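Succinylglutamate desuccinylase/aspartoacylase (Shewanella frigidimarina, PDB 3LWU) binds a zinc ion and is probably a metal-dependent hydrolase of the succinylglutamate desuccinylase/aspartoacylase family. Local coordinates at residues 211-216 / 282-287; 81-86 / 293-298; 321-326 / 365-370; 314-319 / 338-343. All coordinates share one frame; numbering follows the deposited sequence. Where two conformers were deposited one is given.

Interaction 1: 211-216 / 282-287; sequences ARFFSI and LAYLSH
Phe213 lies against the imidazole of His287 in an offset stack, with centroids 4.0 Å apart and planes tilted by only 19°. Its far corner, CZ, sits over the middle of the imidazole, 3.3 Å from His287 ND1, while His287 CB adds a CH-pi contact on the phenyl face. Because His287 holds CG anti to the backbone N (chi1 168°), the imidazole stands out from the last turn of the helix where the phenyl can cross it. Further back, Phe213 CB packs 3.9 Å from Tyr284 CB, near the edge of the tyrosine ring. Next along the loop, Phe214 CZ meets Tyr284 CG at 3.8 Å; the two rings are displaced so far that they barely overlap, leaving Tyr284 CB over the Phe214 face. The contact thus seats the loop between strands 196-204 and 218-222 on helix 271-287, within the catalytic domain of the family. An alanine at Phe213 is likely to leave the His287 ring without its stacking partner and free to turn. Beyond this shell, Phe259 meets both Phe214 and Tyr284 edge-to-face, and Arg288 bonds the Tyr284 hydroxyl. The guanidinium of Arg212, held by a salt bridge to Asp209, turns one face to Phe213 CE2.

Interaction 2: 81-86 / 293-298; sequences EGYQVL and EKVNPA
Glu293 brings both carboxylate oxygens to one backbone N-H, that of Gln84, and this is the tight part of the contact. The bonds from Gln84 N to Glu293 OE2 and to Glu293 OE1 are equally long at 3.2 Å, but the first is straighter (160° against 142°). Each oxygen offers its syn lone pair, so the hydrogen is shared in a three-centre bond. A bend at chi2 (84°) folds the glutamate chain along the edge of the Tyr83 ring, where OE1 comes within 3.2 Å of Tyr83 CD1. Ring and carboxylate planes stand steeply to each other, and the weakly positive ring hydrogens there probably suit the anion. Val295 CG2 extends the packing, 4.0 Å from Tyr83 CE1. The solvent side is looser: exposed Gln84 touches the carboxylate through CB and carries its amide end away on an extended chain. Ser286 OG bonds Glu293 O and Val295 N and so holds the 293-298 loop, and backbone bonds join Gln84 to Ala292 and Leu86 to Val290. The contact is a loop-loop junction at the surface, in which a side-chain carboxylate receives a backbone N-H in a bifurcated bond, joining the loop after helix 68-80 to the one after helix 271-287.

Interaction 3: 321-326 / 365-370; sequences IEYCAS and LHFASA
Ile321 and Ala370 bring the two backbones together through the bond from Ile321 N to Ala370 O, 2.7 Å long, and from there the chains diverge until the CA atoms of Tyr323 and His366 stand 7.8 Å apart. Two aromatic rings occupy that widening space. Tyr323 and His366 form an offset stack, their centroids 3.8 Å apart and their planes only 10° from parallel, with His366 ND1 over the centre of the tyrosine face. Ile321 CG2 sits over the opposite face, toward its rim, and Tyr323 CB in turn lies over the imidazole. At the far end of the ring, Tyr323 OH donates a hydrogen bond to Ser369 O at 2.7 Å, nearly along the C=O axis, while Phe367 CB packs 3.5 Å from that same OH. His366 places CG between its backbone N and carbonyl carbon (chi1 71°), which lets ND1 donate to Phe367 O at 2.8 Å and fixes the rotation of the stacked ring. A second subunit grips the same turn: its Glu267 accepts from Ala370 N and Ser369 OG, and its Glu106 from Ala368 N. With the carbonyls of Phe367 and Ser369 each claimed by a stacked side chain, and nearby N-H groups held by carboxylates of a neighbouring subunit, the turn after strand 362-366 is probably kept in one shape at the subunit interface.

Interaction 4: 314-319 / 338-343; sequences HAPKAG and VNILRI. With SO4 (sulfate ion), chain D.
Arg342 NH1 is gripped from two sources: it donates to Ala318 O at 2.9 Å, with an angle of 150° at the hydrogen, and forms a salt bridge with Glu32 of a third subunit. NH1 comes in above the plane of that carbonyl, away from the direction of its lone pairs. Bends at chi2 (-70°) and chi3 (-65°) curl the arginine back over the loop, leaving Arg342 CD 3.6 Å from Gly319 CA. A side chain on Gly319 would clash with that CD and with Ile340 CG2, and the glycine's backbone angles would not tolerate one either. Asp344 takes the NE of Arg342 in a salt bridge, so the guanidinium is held on more than one side. A leucine in place of Arg342 would probably leave Ala318 O without this donor and Glu32 of the third subunit and Asp344 without their charged mate. The extended Lys317 chain passes obliquely over Ile340, its CE 3.8 Å from Ile340 CG2 and its CG 3.9 Å from Ile340 CD1. Its ammonium is tied to the strand by a water that accepts from Lys317 NZ at 2.7 Å and donates to Ile340 O at 2.8 Å. At the other end of the loop, His314 NE2 donates to O2 of a sulfate, probably from the crystallisation liquor, at 2.8 Å near the ring plane, while ND1 bonds Phe166 O of the third subunit. Here the loop leading into strand 319-323 packs on strand 336-341, which pairs antiparallel with 319-323 in a four-stranded sheet, at a subunit interface.

Interactions 1 and 2 lie near each other, on helix 271-287 and the loops around it, whereas interactions 3 and 4 lie in the beta-rich part of the chain that follows. Interaction 1 is buried and almost wholly aromatic; interaction 2, centred about 11 Å away, is at the surface and turns on a carboxylate, and one serine of interaction 1 joins the two. Interactions 3 and 4, also about 11 Å apart between centres, share the antiparallel sheet in which strands 319-323 and 336-341 are neighbours, linked by Glu322 O and Asn339 N. Both are buried and both meet other subunits, but interaction 3 combines ring stacking with carbonyl-bound side chains, while interaction 4 relies on charged groups and a water.

Interaction 1: 211-216 / 282-287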
loop_
_atom_site.group_PDB
_atom_site.type_symbol
_atom_site.label_atom_id
_atom_site.label_comp_id
_atom_site.label_asym_id
_atom_site.label_seq_id
_atom_site.Cartn_x
_atom_site.Cartn_y
_atom_site.Cartn_z
ATOM N N ALA A 211 -4.303 -36.918 11.436
ATOM C CA ALA A 211 -5.327 -36.047 10.870
ATOM C C ALA A 211 -6.711 -36.327 11.448
ATOM O O ALA A 211 -7.497 -35.402 11.616
ATOM C CB ALA A 211 -5.359 -36.114 9.328
ATOM N N ARG A 212 -6.997 -37.567 11.810
ATOM C CA ARG A 212 -8.338 -37.891 12.306
ATOM C C ARG A 212 -8.696 -37.317 13.707
ATOM O O ARG A 212 -9.867 -37.415 14.158
ATOM C CB ARG A 212 -8.591 -39.423 12.240
ATOM C CG ARG A 212 -7.732 -40.271 13.127
ATOM C CD ARG A 212 -8.169 -41.738 13.132
ATOM N NE ARG A 212 -7.545 -42.452 14.252
ATOM C CZ ARG A 212 -6.263 -42.828 14.282
ATOM N NH1 ARG A 212 -5.471 -42.591 13.237
ATOM N NH2 ARG A 212 -5.758 -43.449 15.353
ATOM N N PHE A 213 -7.717 -36.722 14.394
ATOM C CA PHE A 213 -7.947 -36.198 15.743
ATOM C C PHE A 213 -8.372 -34.747 15.741
ATOM O O PHE A 213 -9.115 -34.318 16.628
ATOM C CB PHE A 213 -6.717 -36.410 16.611
ATOM C CG PHE A 213 -6.443 -37.861 16.899
ATOM C CD1 PHE A 213 -7.103 -38.504 17.930
ATOM C CD2 PHE A 213 -5.587 -38.592 16.093
ATOM C CE1 PHE A 213 -6.900 -39.839 18.186
ATOM C CE2 PHE A 213 -5.364 -39.932 16.346
ATOM C CZ PHE A 213 -6.030 -40.555 17.397
ATOM N N PHE A 214 -7.913 -33.999 14.742
ATOM C CA PHE A 214 -8.310 -32.629 14.602
ATOM C C PHE A 214 -9.726 -32.577 14.076
ATOM O O PHE A 214 -10.242 -33.593 13.591
ATOM C CB PHE A 214 -7.345 -31.877 13.690
ATOM C CG PHE A 214 -5.939 -31.845 14.204
ATOM C CD1 PHE A 214 -5.586 -30.985 15.207
ATOM C CD2 PHE A 214 -4.972 -32.700 13.692
ATOM C CE1 PHE A 214 -4.273 -30.944 15.695
ATOM C CE2 PHE A 214 -3.665 -32.663 14.180
ATOM C CZ PHE A 214 -3.323 -31.779 15.163
ATOM N N SER A 215 -10.377 -31.419 14.221
ATOM C CA SER A 215 -11.779 -31.262 13.793
ATOM C C SER A 215 -11.775 -30.584 12.427
ATOM O O SER A 215 -12.290 -29.490 12.257
ATOM C CB SER A 215 -12.552 -30.440 14.816
ATOM O OG SER A 215 -12.571 -31.077 16.083
ATOM N N ILE A 216 -11.120 -31.227 11.463
ATOM C CA ILE A 216 -10.823 -30.591 10.191
ATOM C C ILE A 216 -11.271 -31.493 9.044
ATOM O O ILE A 216 -10.754 -32.601 8.879
ATOM C CB ILE A 216 -9.333 -30.207 10.089
ATOM C CG1 ILE A 216 -9.018 -29.107 11.116
ATOM C CG2 ILE A 216 -9.017 -29.647 8.679
ATOM C CD1 ILE A 216 -7.593 -28.654 11.168
ATOM N N LEU A 282 -7.226 -30.430 21.344
ATOM C CA LEU A 282 -7.156 -31.192 22.598
ATOM C C LEU A 282 -7.320 -32.686 22.385
ATOM O O LEU A 282 -6.722 -33.486 23.095
ATOM C CB LEU A 282 -8.195 -30.693 23.595
ATOM C CG LEU A 282 -7.784 -29.410 24.322
ATOM C CD1 LEU A 282 -8.998 -28.800 25.035
ATOM C CD2 LEU A 282 -6.677 -29.693 25.358
ATOM N N ALA A 283 -8.136 -33.061 21.411
ATOM C CA ALA A 283 -8.267 -34.460 21.052
ATOM C C ALA A 283 -6.896 -34.974 20.658
ATOM O O ALA A 283 -6.481 -36.016 21.140
ATOM C CB ALA A 283 -9.283 -34.659 19.927
ATOM N N TYR A 284 -6.167 -34.247 19.816
ATOM C CA TYR A 284 -4.826 -34.727 19.426
ATOM C C TYR A 284 -3.816 -34.765 20.590
ATOM O O TYR A 284 -3.057 -35.751 20.738
ATOM C CB TYR A 284 -4.254 -33.922 18.244
ATOM C CG TYR A 284 -2.893 -34.406 17.829
ATOM C CD1 TYR A 284 -2.725 -35.657 17.236
ATOM C CD2 TYR A 284 -1.774 -33.643 18.054
ATOM C CE1 TYR A 284 -1.480 -36.105 16.868
ATOM C CE2 TYR A 284 -0.530 -34.077 17.687
ATOM C CZ TYR A 284 -0.375 -35.303 17.097
ATOM O OH TYR A 284 0.891 -35.746 16.757
ATOM N N LEU A 285 -3.792 -33.704 21.407
ATOM C CA LEU A 285 -2.889 -33.641 22.562
ATOM C C LEU A 285 -3.222 -34.755 23.543
ATOM O O LEU A 285 -2.337 -35.373 24.141
ATOM C CB LEU A 285 -2.982 -32.274 23.274
ATOM C CG LEU A 285 -2.546 -31.055 22.460
ATOM C CD1 LEU A 285 -2.491 -29.789 23.330
ATOM C CD2 LEU A 285 -1.236 -31.308 21.728
ATOM N N SER A 286 -4.501 -35.045 23.703
ATOM C CA SER A 286 -4.895 -36.188 24.528
ATOM C C SER A 286 -4.285 -37.467 23.988
ATOM O O SER A 286 -3.587 -38.182 24.698
ATOM C CB SER A 286 -6.418 -36.336 24.566
ATOM O OG SER A 286 -6.794 -37.435 25.384
ATOM N N HIS A 287 -4.572 -37.771 22.733
ATOM C CA HIS A 287 -4.052 -39.001 22.097
ATOM C C HIS A 287 -2.533 -39.132 22.243
ATOM O O HIS A 287 -2.006 -40.226 22.361
ATOM C CB HIS A 287 -4.425 -38.980 20.611
ATOM C CG HIS A 287 -3.723 -40.011 19.780
ATOM N ND1 HIS A 287 -3.998 -41.360 19.876
ATOM C CD2 HIS A 287 -2.796 -39.879 18.801
ATOM C CE1 HIS A 287 -3.239 -42.021 19.017
ATOM N NE2 HIS A 287 -2.506 -41.145 18.348
#

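Interaction 2: 81-86 / 293-298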
loop_
_atom_site.group_PDB
_atom_site.type_symbol
_atom_site.label_atom_id
_atom_site.label_comp_id
_atom_site.label_asym_id
_atom_site.label_seq_id
_atom_site.Cartn_x
_atom_site.Cartn_y
_atom_site.Cartn_z
ATOM N N GLU A 81 -6.854 -24.632 31.575
ATOM C CA GLU A 81 -6.927 -24.319 33.002
ATOM C C GLU A 81 -7.560 -25.472 33.777
ATOM O O GLU A 81 -7.244 -25.644 34.926
ATOM C CB GLU A 81 -7.743 -23.029 33.297
ATOM C CG GLU A 81 -7.270 -21.742 32.608
ATOM C CD GLU A 81 -5.811 -21.359 32.870
ATOM O OE1 GLU A 81 -5.189 -21.850 33.838
ATOM O OE2 GLU A 81 -5.282 -20.538 32.073
ATOM N N GLY A 82 -8.424 -26.254 33.125
ATOM C CA GLY A 82 -9.104 -27.407 33.745
ATOM C C GLY A 82 -8.627 -28.815 33.385
ATOM O O GLY A 82 -9.222 -29.783 33.821
ATOM N N TYR A 83 -7.567 -28.948 32.592
ATOM C CA TYR A 83 -6.997 -30.249 32.262
ATOM C C TYR A 83 -5.638 -30.362 32.933
ATOM O O TYR A 83 -4.990 -29.352 33.196
ATOM C CB TYR A 83 -6.859 -30.431 30.744
ATOM C CG TYR A 83 -8.186 -30.573 30.051
ATOM C CD1 TYR A 83 -8.875 -31.765 30.100
ATOM C CD2 TYR A 83 -8.766 -29.522 29.356
ATOM C CE1 TYR A 83 -10.092 -31.920 29.487
ATOM C CE2 TYR A 83 -10.026 -29.675 28.745
ATOM C CZ TYR A 83 -10.657 -30.885 28.827
ATOM O OH TYR A 83 -11.869 -31.113 28.272
ATOM N N GLN A 84 -5.231 -31.587 33.256
ATOM C CA GLN A 84 -3.920 -31.799 33.817
ATOM C C GLN A 84 -2.871 -31.913 32.706
ATOM O O GLN A 84 -2.891 -32.872 31.907
ATOM C CB GLN A 84 -3.911 -33.049 34.679
ATOM C CG GLN A 84 -2.539 -33.378 35.208
ATOM C CD GLN A 84 -2.608 -34.370 36.320
ATOM O OE1 GLN A 84 -2.858 -35.569 36.104
ATOM N NE2 GLN A 84 -2.380 -33.886 37.533
ATOM N N VAL A 85 -1.938 -30.957 32.684
ATOM C CA VAL A 85 -0.938 -30.866 31.654
ATOM C C VAL A 85 0.270 -31.717 32.055
ATOM O O VAL A 85 0.924 -31.460 33.064
ATOM C CB VAL A 85 -0.542 -29.386 31.397
ATOM C CG1 VAL A 85 0.484 -29.284 30.265
ATOM C CG2 VAL A 85 -1.792 -28.533 31.024
ATOM N N LEU A 86 0.549 -32.737 31.261
ATOM C CA LEU A 86 1.664 -33.649 31.532
ATOM C C LEU A 86 2.936 -33.159 30.845
ATOM O O LEU A 86 4.028 -33.227 31.436
ATOM C CB LEU A 86 1.327 -35.070 31.092
ATOM C CG LEU A 86 0.081 -35.703 31.741
ATOM C CD1 LEU A 86 -0.173 -37.094 31.140
ATOM C CD2 LEU A 86 0.211 -35.775 33.275
ATOM N N GLU A 293 -6.248 -36.400 30.539
ATOM C CA GLU A 293 -7.595 -36.791 30.183
ATOM C C GLU A 293 -7.709 -37.382 28.765
ATOM O O GLU A 293 -6.918 -37.062 27.869
ATOM C CB GLU A 293 -8.538 -35.592 30.332
ATOM C CG GLU A 293 -8.666 -35.121 31.783
ATOM C CD GLU A 293 -7.535 -34.168 32.228
ATOM O OE1 GLU A 293 -6.698 -33.775 31.404
ATOM O OE2 GLU A 293 -7.490 -33.814 33.414
ATOM N N LYS A 294 -8.686 -38.268 28.605
ATOM C CA LYS A 294 -9.110 -38.742 27.317
ATOM C C LYS A 294 -10.089 -37.732 26.749
ATOM O O LYS A 294 -11.151 -37.533 27.305
ATOM C CB LYS A 294 -9.774 -40.113 27.427
ATOM C CG LYS A 294 -10.113 -40.750 26.069
ATOM C CD LYS A 294 -10.150 -42.292 26.162
ATOM C CE LYS A 294 -10.731 -42.922 24.889
ATOM N NZ LYS A 294 -12.244 -42.863 24.869
ATOM N N VAL A 295 -9.714 -37.063 25.669
ATOM C CA VAL A 295 -10.623 -36.190 24.958
ATOM C C VAL A 295 -10.807 -36.803 23.577
ATOM O O VAL A 295 -9.835 -36.962 22.835
ATOM C CB VAL A 295 -10.049 -34.812 24.818
ATOM C CG1 VAL A 295 -11.025 -33.909 23.989
ATOM C CG2 VAL A 295 -9.717 -34.234 26.229
ATOM N N ASN A 296 -12.032 -37.192 23.254
ATOM C CA ASN A 296 -12.309 -37.845 21.973
ATOM C C ASN A 296 -12.390 -36.838 20.822
ATOM O O ASN A 296 -12.843 -35.721 21.014
ATOM C CB ASN A 296 -13.629 -38.618 22.021
ATOM C CG ASN A 296 -13.525 -39.927 22.798
ATOM O OD1 ASN A 296 -12.489 -40.613 22.788
ATOM N ND2 ASN A 296 -14.622 -40.304 23.434
ATOM N N PRO A 297 -11.956 -37.252 19.622
ATOM C CA PRO A 297 -12.108 -36.444 18.410
ATOM C C PRO A 297 -13.585 -36.217 18.092
ATOM O O PRO A 297 -14.400 -37.015 18.485
ATOM C CB PRO A 297 -11.460 -37.303 17.319
ATOM C CG PRO A 297 -11.258 -38.664 17.892
ATOM C CD PRO A 297 -11.298 -38.545 19.377
ATOM N N ALA A 298 -13.928 -35.153 17.390
ATOM C CA ALA A 298 -15.308 -34.934 16.962
ATOM C C ALA A 298 -15.702 -35.969 15.903
ATOM O O ALA A 298 -14.843 -36.490 15.191
ATOM C CB ALA A 298 -15.492 -33.500 16.415
#

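Interaction 3: 321-326 / 365-370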
loop_
_atom_site.group_PDB
_atom_site.type_symbol
_atom_site.label_atom_id
_atom_site.label_comp_id
_atom_site.label_asym_id
_atom_site.label_seq_id
_atom_site.Cartn_x
_atom_site.Cartn_y
_atom_site.Cartn_z
ATOM N N ILE A 321 -16.329 -10.725 -10.178
ATOM C CA ILE A 321 -16.535 -12.101 -9.881
ATOM C C ILE A 321 -17.604 -12.390 -8.828
ATOM O O ILE A 321 -17.571 -11.853 -7.708
ATOM C CB ILE A 321 -15.234 -12.736 -9.381
ATOM C CG1 ILE A 321 -14.123 -12.522 -10.406
ATOM C CG2 ILE A 321 -15.439 -14.277 -9.149
ATOM C CD1 ILE A 321 -14.388 -13.243 -11.718
ATOM N N GLU A 322 -18.533 -13.267 -9.225
ATOM C CA GLU A 322 -19.432 -13.903 -8.280
ATOM C C GLU A 322 -18.969 -15.341 -8.020
ATOM O O GLU A 322 -18.793 -16.144 -8.935
ATOM C CB GLU A 322 -20.901 -13.876 -8.742
ATOM C CG GLU A 322 -21.855 -14.397 -7.641
ATOM C CD GLU A 322 -23.318 -14.034 -7.855
ATOM O OE1 GLU A 322 -23.627 -13.156 -8.682
ATOM O OE2 GLU A 322 -24.162 -14.645 -7.182
ATOM N N TYR A 323 -18.727 -15.632 -6.742
ATOM C CA TYR A 323 -18.193 -16.915 -6.304
ATOM C C TYR A 323 -19.372 -17.839 -6.065
ATOM O O TYR A 323 -20.016 -17.725 -5.056
ATOM C CB TYR A 323 -17.308 -16.743 -5.043
ATOM C CG TYR A 323 -16.075 -15.904 -5.352
ATOM C CD1 TYR A 323 -14.966 -16.460 -5.949
ATOM C CD2 TYR A 323 -16.054 -14.539 -5.087
ATOM C CE1 TYR A 323 -13.860 -15.696 -6.273
ATOM C CE2 TYR A 323 -14.977 -13.776 -5.414
ATOM C CZ TYR A 323 -13.881 -14.350 -6.010
ATOM O OH TYR A 323 -12.805 -13.561 -6.361
ATOM N N CYS A 324 -19.694 -18.699 -7.023
ATOM C CA CYS A 324 -20.854 -19.575 -6.914
ATOM C C CYS A 324 -20.582 -20.799 -6.077
ATOM O O CYS A 324 -21.454 -21.268 -5.384
ATOM C CB CYS A 324 -21.302 -20.058 -8.299
ATOM S SG CYS A 324 -21.681 -18.727 -9.354
ATOM N N ALA A 325 -19.395 -21.373 -6.173
ATOM C CA ALA A 325 -19.153 -22.653 -5.494
ATOM C C ALA A 325 -18.817 -22.374 -4.055
ATOM O O ALA A 325 -17.871 -21.629 -3.764
ATOM C CB ALA A 325 -18.017 -23.418 -6.145
ATOM N N SER A 326 -19.543 -23.017 -3.156
ATOM C CA SER A 326 -19.265 -22.934 -1.713
ATOM C C SER A 326 -17.986 -23.654 -1.309
ATOM O O SER A 326 -17.745 -24.796 -1.696
ATOM C CB SER A 326 -20.414 -23.588 -0.928
ATOM O OG SER A 326 -21.622 -22.885 -1.125
ATOM N N LEU A 365 -10.853 -22.786 -0.962
ATOM C CA LEU A 365 -10.788 -21.370 -0.669
ATOM C C LEU A 365 -10.902 -20.580 -1.955
ATOM O O LEU A 365 -10.616 -21.085 -3.060
ATOM C CB LEU A 365 -9.479 -21.008 0.083
ATOM C CG LEU A 365 -8.156 -21.361 -0.578
ATOM C CD1 LEU A 365 -7.621 -20.204 -1.471
ATOM C CD2 LEU A 365 -7.073 -21.762 0.459
ATOM N N HIS A 366 -11.336 -19.337 -1.808
ATOM C CA HIS A 366 -11.310 -18.409 -2.925
ATOM C C HIS A 366 -10.799 -17.027 -2.546
ATOM O O HIS A 366 -10.691 -16.679 -1.379
ATOM C CB HIS A 366 -12.677 -18.342 -3.656
ATOM C CG HIS A 366 -13.782 -17.668 -2.905
ATOM N ND1 HIS A 366 -13.889 -16.294 -2.784
ATOM C CD2 HIS A 366 -14.889 -18.184 -2.307
ATOM C CE1 HIS A 366 -14.998 -15.997 -2.117
ATOM N NE2 HIS A 366 -15.621 -17.127 -1.806
ATOM N N PHE A 367 -10.528 -16.240 -3.577
ATOM C CA PHE A 367 -10.005 -14.889 -3.472
ATOM C C PHE A 367 -10.968 -13.972 -2.723
ATOM O O PHE A 367 -12.194 -14.069 -2.877
ATOM C CB PHE A 367 -9.777 -14.402 -4.910
ATOM C CG PHE A 367 -8.976 -13.145 -5.030
ATOM C CD1 PHE A 367 -7.659 -13.100 -4.610
ATOM C CD2 PHE A 367 -9.509 -12.046 -5.635
ATOM C CE1 PHE A 367 -6.923 -11.936 -4.736
ATOM C CE2 PHE A 367 -8.764 -10.905 -5.775
ATOM C CZ PHE A 367 -7.465 -10.858 -5.329
ATOM N N ALA A 368 -10.413 -13.094 -1.894
ATOM C CA ALA A 368 -11.195 -12.248 -0.982
ATOM C C ALA A 368 -11.793 -11.015 -1.634
ATOM O O ALA A 368 -12.515 -10.293 -1.001
ATOM C CB ALA A 368 -10.311 -11.777 0.193
ATOM N N SER A 369 -11.458 -10.719 -2.873
ATOM C CA SER A 369 -12.027 -9.537 -3.541
ATOM C C SER A 369 -12.860 -10.007 -4.743
ATOM O O SER A 369 -12.669 -11.113 -5.240
ATOM C CB SER A 369 -10.893 -8.626 -3.990
ATOM O OG SER A 369 -11.322 -7.582 -4.842
ATOM N N ALA A 370 -13.767 -9.162 -5.208
ATOM C CA ALA A 370 -14.636 -9.491 -6.311
ATOM C C ALA A 370 -14.154 -8.867 -7.604
ATOM O O ALA A 370 -14.824 -9.044 -8.608
ATOM C CB ALA A 370 -16.048 -9.046 -6.028
#

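Interaction 4: 314-319 / 338-343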
loop_
_atom_site.group_PDB
_atom_site.type_symbol
_atom_site.label_atom_id
_atom_site.label_comp_id
_atom_site.label_asym_id
_atom_site.label_seq_id
_atom_site.Cartn_x
_atom_site.Cartn_y
_atom_site.Cartn_z
ATOM N N HIS A 314 -6.644 -19.983 -11.861
ATOM C CA HIS A 314 -6.409 -18.555 -12.152
ATOM C C HIS A 314 -7.484 -18.022 -13.076
ATOM O O HIS A 314 -7.980 -18.743 -13.931
ATOM C CB HIS A 314 -5.039 -18.351 -12.802
ATOM C CG HIS A 314 -3.901 -18.818 -11.945
ATOM N ND1 HIS A 314 -3.357 -20.075 -12.062
ATOM C CD2 HIS A 314 -3.233 -18.212 -10.934
ATOM C CE1 HIS A 314 -2.379 -20.217 -11.185
ATOM N NE2 HIS A 314 -2.277 -19.104 -10.489
ATOM N N ALA A 315 -7.873 -16.765 -12.871
ATOM C CA ALA A 315 -8.846 -16.128 -13.724
ATOM C C ALA A 315 -8.427 -16.248 -15.184
ATOM O O ALA A 315 -7.352 -15.813 -15.550
ATOM C CB ALA A 315 -9.078 -14.611 -13.301
ATOM N N PRO A 316 -9.291 -16.813 -16.038
ATOM C CA PRO A 316 -8.919 -16.918 -17.458
ATOM C C PRO A 316 -9.060 -15.566 -18.167
ATOM O O PRO A 316 -8.500 -15.372 -19.219
ATOM C CB PRO A 316 -9.922 -17.954 -18.015
ATOM C CG PRO A 316 -11.153 -17.704 -17.144
ATOM C CD PRO A 316 -10.618 -17.384 -15.766
ATOM N N LYS A 317 -9.803 -14.650 -17.583
ATOM C CA LYS A 317 -9.866 -13.242 -18.053
ATOM C C LYS A 317 -10.202 -12.336 -16.854
ATOM O O LYS A 317 -10.607 -12.819 -15.808
ATOM C CB LYS A 317 -10.921 -13.083 -19.151
ATOM C CG LYS A 317 -12.372 -13.263 -18.649
ATOM C CD LYS A 317 -13.441 -13.175 -19.792
ATOM C CE LYS A 317 -14.884 -12.991 -19.225
ATOM N NZ LYS A 317 -15.935 -12.956 -20.311
ATOM N N ALA A 318 -10.006 -11.038 -17.009
ATOM C CA ALA A 318 -10.245 -10.111 -15.956
ATOM C C ALA A 318 -11.764 -9.895 -15.845
ATOM O O ALA A 318 -12.489 -10.073 -16.837
ATOM C CB ALA A 318 -9.514 -8.735 -16.273
ATOM N N GLY A 319 -12.228 -9.474 -14.670
ATOM C CA GLY A 319 -13.581 -8.956 -14.545
ATOM C C GLY A 319 -14.056 -8.872 -13.105
ATOM O O GLY A 319 -13.261 -8.872 -12.178
ATOM N N VAL A 338 -17.360 -19.976 -10.824
ATOM C CA VAL A 338 -17.638 -18.523 -10.755
ATOM C C VAL A 338 -18.473 -18.072 -11.953
ATOM O O VAL A 338 -18.539 -18.767 -12.981
ATOM C CB VAL A 338 -16.355 -17.673 -10.754
ATOM C CG1 VAL A 338 -15.472 -18.051 -9.598
ATOM C CG2 VAL A 338 -15.628 -17.760 -12.069
ATOM N N ASN A 339 -19.132 -16.932 -11.802
ATOM C CA ASN A 339 -19.606 -16.160 -12.935
ATOM C C ASN A 339 -18.740 -14.914 -13.054
ATOM O O ASN A 339 -18.424 -14.280 -12.066
ATOM C CB ASN A 339 -21.081 -15.809 -12.766
ATOM C CG ASN A 339 -21.960 -17.060 -12.600
ATOM O OD1 ASN A 339 -21.808 -18.005 -13.339
ATOM N ND2 ASN A 339 -22.870 -17.049 -11.643
ATOM N N ILE A 340 -18.340 -14.572 -14.265
ATOM C CA ILE A 340 -17.620 -13.334 -14.510
ATOM C C ILE A 340 -18.546 -12.331 -15.168
ATOM O O ILE A 340 -19.141 -12.613 -16.202
ATOM C CB ILE A 340 -16.427 -13.580 -15.444
ATOM C CG1 ILE A 340 -15.559 -14.732 -14.912
ATOM C CG2 ILE A 340 -15.605 -12.307 -15.604
ATOM C CD1 ILE A 340 -14.300 -14.999 -15.769
ATOM N N LEU A 341 -18.659 -11.168 -14.547
ATOM C CA LEU A 341 -19.413 -10.051 -15.076
ATOM C C LEU A 341 -18.433 -9.091 -15.745
ATOM O O LEU A 341 -17.450 -8.668 -15.130
ATOM C CB LEU A 341 -20.158 -9.335 -13.943
ATOM C CG LEU A 341 -20.883 -8.003 -14.268
ATOM C CD1 LEU A 341 -21.990 -8.265 -15.255
ATOM C CD2 LEU A 341 -21.435 -7.297 -12.983
ATOM N N ARG A 342 -18.722 -8.746 -16.989
ATOM C CA ARG A 342 -17.967 -7.736 -17.722
ATOM C C ARG A 342 -18.924 -6.663 -18.253
ATOM O O ARG A 342 -19.383 -6.698 -19.416
ATOM C CB ARG A 342 -17.157 -8.395 -18.848
ATOM C CG ARG A 342 -15.934 -9.214 -18.354
ATOM C CD ARG A 342 -14.856 -8.267 -17.817
ATOM N NE ARG A 342 -14.371 -7.466 -18.938
ATOM C CZ ARG A 342 -13.397 -7.838 -19.770
ATOM N NH1 ARG A 342 -12.704 -8.933 -19.540
ATOM N NH2 ARG A 342 -13.097 -7.079 -20.804
ATOM N N ILE A 343 -19.201 -5.695 -17.391
ATOM C CA ILE A 343 -20.173 -4.664 -17.686
ATOM C C ILE A 343 -19.691 -3.687 -18.761
ATOM O O ILE A 343 -20.495 -2.948 -19.370
ATOM C CB ILE A 343 -20.625 -3.952 -16.408
ATOM C CG1 ILE A 343 -21.936 -3.164 -16.651
ATOM C CG2 ILE A 343 -19.516 -3.052 -15.851
ATOM C CD1 ILE A 343 -23.067 -3.959 -17.171
HETATM S S SO4 D . 1.298 -19.384 -9.001
HETATM O O1 SO4 D . 1.358 -20.272 -7.830
HETATM O O2 SO4 D . 0.010 -18.671 -9.008
HETATM O O3 SO4 D . 2.419 -18.431 -8.957
HETATM O O4 SO4 D . 1.416 -20.216 -10.202
HETATM O O HOH W 1 -17.978 -12.159 -18.749
#